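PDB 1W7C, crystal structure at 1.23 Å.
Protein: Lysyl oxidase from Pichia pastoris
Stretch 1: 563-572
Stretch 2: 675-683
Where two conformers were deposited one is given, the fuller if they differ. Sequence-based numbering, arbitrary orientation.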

# COMPACT_ATOMS: atom_id res chain seq x y z
N THR A 563 24.62 8.98 16.81
CA THR A 563 24.68 9.24 15.38
C THR A 563 25.31 8.07 14.66
O THR A 563 26.00 7.26 15.28
CB THR A 563 25.49 10.52 15.08
OG1 THR A 563 26.83 10.36 15.58
CG2 THR A 563 24.93 11.74 15.79
N ASN A 564 25.13 8.02 13.34
CA ASN A 564 25.91 7.13 12.51
C ASN A 564 27.25 7.78 12.17
O ASN A 564 27.60 8.85 12.72
CB ASN A 564 25.10 6.62 11.30
CG ASN A 564 24.96 7.61 10.17
OD1 ASN A 564 25.46 8.75 10.23
ND2 ASN A 564 24.25 7.20 9.12
N SER A 565 28.04 7.08 11.35
CA SER A 565 29.43 7.49 11.13
C SER A 565 29.55 8.81 10.39
O SER A 565 30.61 9.42 10.40
CB SER A 565 30.19 6.39 10.39
OG SER A 565 30.25 5.24 11.20
N PHE A 566 28.46 9.24 9.75
CA PHE A 566 28.47 10.49 8.97
C PHE A 566 27.80 11.65 9.68
O PHE A 566 27.56 12.69 9.09
CB PHE A 566 27.90 10.21 7.58
CG PHE A 566 28.50 9.00 6.98
CD1 PHE A 566 27.77 7.83 6.86
CD2 PHE A 566 29.85 8.97 6.70
CE1 PHE A 566 28.36 6.68 6.42
CE2 PHE A 566 30.45 7.79 6.25
CZ PHE A 566 29.70 6.66 6.09
N GLY A 567 27.54 11.47 10.97
CA GLY A 567 27.06 12.55 11.82
C GLY A 567 25.56 12.69 11.88
O GLY A 567 25.06 13.56 12.56
N ASN A 568 24.82 11.81 11.21
CA ASN A 568 23.37 11.90 11.20
C ASN A 568 22.80 11.21 12.44
O ASN A 568 23.21 10.09 12.74
CB ASN A 568 22.80 11.24 9.94
CG ASN A 568 23.24 11.93 8.67
OD1 ASN A 568 23.08 13.15 8.53
ND2 ASN A 568 23.90 11.19 7.79
N PRO A 569 21.84 11.82 13.10
CA PRO A 569 21.12 11.12 14.17
C PRO A 569 20.59 9.76 13.70
O PRO A 569 19.97 9.65 12.63
CB PRO A 569 19.98 12.06 14.50
CG PRO A 569 20.48 13.46 14.16
CD PRO A 569 21.32 13.19 12.90
N ARG A 570 20.80 8.73 14.49
CA ARG A 570 20.18 7.44 14.18
C ARG A 570 18.67 7.63 14.27
O ARG A 570 18.18 8.21 15.23
CB ARG A 570 20.62 6.41 15.21
CG ARG A 570 22.10 6.11 15.20
CD ARG A 570 22.49 5.01 16.11
NE ARG A 570 22.13 3.75 15.53
CZ ARG A 570 22.13 2.59 16.19
NH1 ARG A 570 22.42 2.55 17.48
NH2 ARG A 570 21.88 1.49 15.55
N ALA A 571 17.93 7.15 13.27
CA ALA A 571 16.49 7.43 13.24
C ALA A 571 15.70 6.29 12.64
O ALA A 571 16.23 5.44 11.94
CB ALA A 571 16.22 8.72 12.48
N TYR A 572 14.40 6.30 12.94
CA TYR A 572 13.41 5.50 12.24
C TYR A 572 12.38 6.46 11.67
O TYR A 572 11.97 7.43 12.31
CB TYR A 572 12.74 4.43 13.15
CG TYR A 572 13.31 3.05 12.98
CD1 TYR A 572 14.58 2.73 13.46
CD2 TYR A 572 12.61 2.05 12.32
CE1 TYR A 572 15.11 1.48 13.26
CE2 TYR A 572 13.13 0.78 12.14
CZ TYR A 572 14.40 0.48 12.60
OH TYR A 572 14.97 -0.75 12.44
N LEU A 675 7.66 1.33 9.71
CA LEU A 675 8.73 1.87 10.52
C LEU A 675 10.00 1.39 9.84
O LEU A 675 10.30 0.20 9.83
CB LEU A 675 8.66 1.31 11.95
CG LEU A 675 7.31 1.54 12.66
CD1 LEU A 675 7.38 0.93 14.04
CD2 LEU A 675 6.91 3.01 12.72
N THR A 676 10.74 2.35 9.28
CA THR A 676 11.89 2.00 8.45
C THR A 676 13.16 2.72 8.89
O THR A 676 13.12 3.89 9.25
CB THR A 676 11.57 2.18 6.94
OG1 THR A 676 12.60 1.55 6.14
CG2 THR A 676 11.51 3.60 6.52
N PRO A 677 14.30 2.02 8.93
CA PRO A 677 15.53 2.69 9.35
C PRO A 677 15.86 3.89 8.48
O PRO A 677 15.70 3.82 7.25
CB PRO A 677 16.58 1.61 9.16
CG PRO A 677 15.88 0.37 9.22
CD PRO A 677 14.52 0.60 8.64
N PHE A 678 16.35 4.96 9.10
CA PHE A 678 16.73 6.19 8.42
C PHE A 678 17.97 6.73 9.09
O PHE A 678 17.91 7.28 10.17
CB PHE A 678 15.56 7.15 8.52
CG PHE A 678 15.69 8.40 7.69
CD1 PHE A 678 15.01 8.51 6.50
CD2 PHE A 678 16.49 9.47 8.09
CE1 PHE A 678 15.12 9.63 5.72
CE2 PHE A 678 16.58 10.64 7.30
CZ PHE A 678 15.88 10.69 6.12
N ASN A 679 19.11 6.48 8.46
CA ASN A 679 20.41 6.79 9.08
C ASN A 679 20.65 6.04 10.39
O ASN A 679 21.48 6.43 11.19
CB ASN A 679 20.57 8.31 9.24
CG ASN A 679 20.60 9.01 7.92
OD1 ASN A 679 21.07 8.47 6.91
ND2 ASN A 679 20.14 10.25 7.92
N TYR A 680 19.93 4.95 10.58
CA TYR A 680 20.00 4.16 11.80
C TYR A 680 21.30 3.34 11.81
O TYR A 680 21.86 3.06 12.87
CB TYR A 680 18.78 3.25 11.90
CG TYR A 680 18.74 2.43 13.16
CD1 TYR A 680 18.41 3.00 14.37
CD2 TYR A 680 19.03 1.05 13.13
CE1 TYR A 680 18.38 2.27 15.52
CE2 TYR A 680 19.00 0.32 14.26
CZ TYR A 680 18.68 0.91 15.46
OH TYR A 680 18.69 0.13 16.57
N PHE A 681 21.75 2.93 10.63
CA PHE A 681 23.04 2.33 10.37
C PHE A 681 23.85 3.24 9.45
O PHE A 681 23.37 4.28 9.00
CB PHE A 681 22.85 0.95 9.75
CG PHE A 681 22.04 -0.03 10.58
CD1 PHE A 681 22.51 -0.51 11.80
CD2 PHE A 681 20.85 -0.57 10.08
CE1 PHE A 681 21.77 -1.42 12.52
CE2 PHE A 681 20.12 -1.52 10.80
CZ PHE A 681 20.60 -1.95 12.00
N ASP A 682 25.06 2.81 9.10
CA ASP A 682 25.83 3.45 8.06
C ASP A 682 25.41 3.03 6.65
O ASP A 682 25.76 3.69 5.68
CB ASP A 682 27.31 3.12 8.23
CG ASP A 682 27.94 3.78 9.43
OD1 ASP A 682 27.34 4.70 10.02
OD2 ASP A 682 29.09 3.43 9.78
N SER A 683 24.68 1.93 6.55
CA SER A 683 24.30 1.34 5.28
C SER A 683 23.04 0.50 5.47
O SER A 683 22.58 0.24 6.59
CB SER A 683 25.45 0.48 4.75
OG SER A 683 25.74 -0.57 5.65
O HOH W 1 23.87 8.44 6.61
O HOH W 2 19.17 11.22 10.45

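Strand 569-572 and the strand of stretch 2 that includes 675 to 677 run nearly antiparallel, at 161°, and the two stretches together bury 779 Å². Stretch 1 approaches through a turn and then joins stretch 2 as a strand.

The turn, type I from N564 to G567, is organised by N564. Its carboxamide has a donor and an acceptor, and both are used: OD1 of N564 accepts from the backbone N of F566 (3.1 Å) and, at 3.3 Å from N564 OD1, from N568 N, while ND2 of N564 reaches across to the carbonyl O of F681 (3.1 Å, nearly linear). ND2 of N564 also donates to a water (2.8 Å) that accepts from ND2 of N568 and donates to OD1 of N679, so three asparagines share one bridging molecule.

S565 meets D682 in a two-pronged grip. The backbone N of S565 donates to OD1 of D682 (2.8 Å) and its hydroxyl OG donates to OD2 (2.6 Å), so each carboxylate oxygen has its own partner; a small side chain with a hydroxyl close to the backbone suits this well. F566 brings the edge of its ring to D682, with CE1 4.0 Å from the carbonyl O of D682, where the weakly positive ring hydrogens face an oxygen. G567 closes the turn at phi 90°, psi 2°, where a CB would jam against the preceding carbonyl.

P569 starts the strand with its CA-to-CB bond pointing away; its carbonyl O receives a hydrogen bond from a second water (2.8 Å), which in turn accepts from ND2 of N679 (2.9 Å).

R570 is long enough to leave sideways and still bring its end back to Y680. NE and NH2 both donate to the carbonyl O of Y680 (2.8 and 3.1 Å), and the guanidinium lies flat on the Y680 ring, with CZ 4.0 Å from the ring centroid. Planar cation and electron-rich face thus combine stacking with cation-pi attraction. On the backbone, CA of R570 makes a CA-H...O contact with O of N679 (3.4 Å).

At A571 the backbones bond directly: N of F678 donates to O of A571 (2.9 Å). The small methyl CB sits 4.3 Å from CB of F678.

Y572, buried, has the most area covered. One ring face receives CA of P677, 3.9 Å from the centroid and almost on the normal, a CH-pi contact. Its edge points into the face of Y680 opposite R570, so the Y680 ring is sandwiched between cation and aromatic edge. CD2 of Y572 also packs on CB of L675 (4.0 Å).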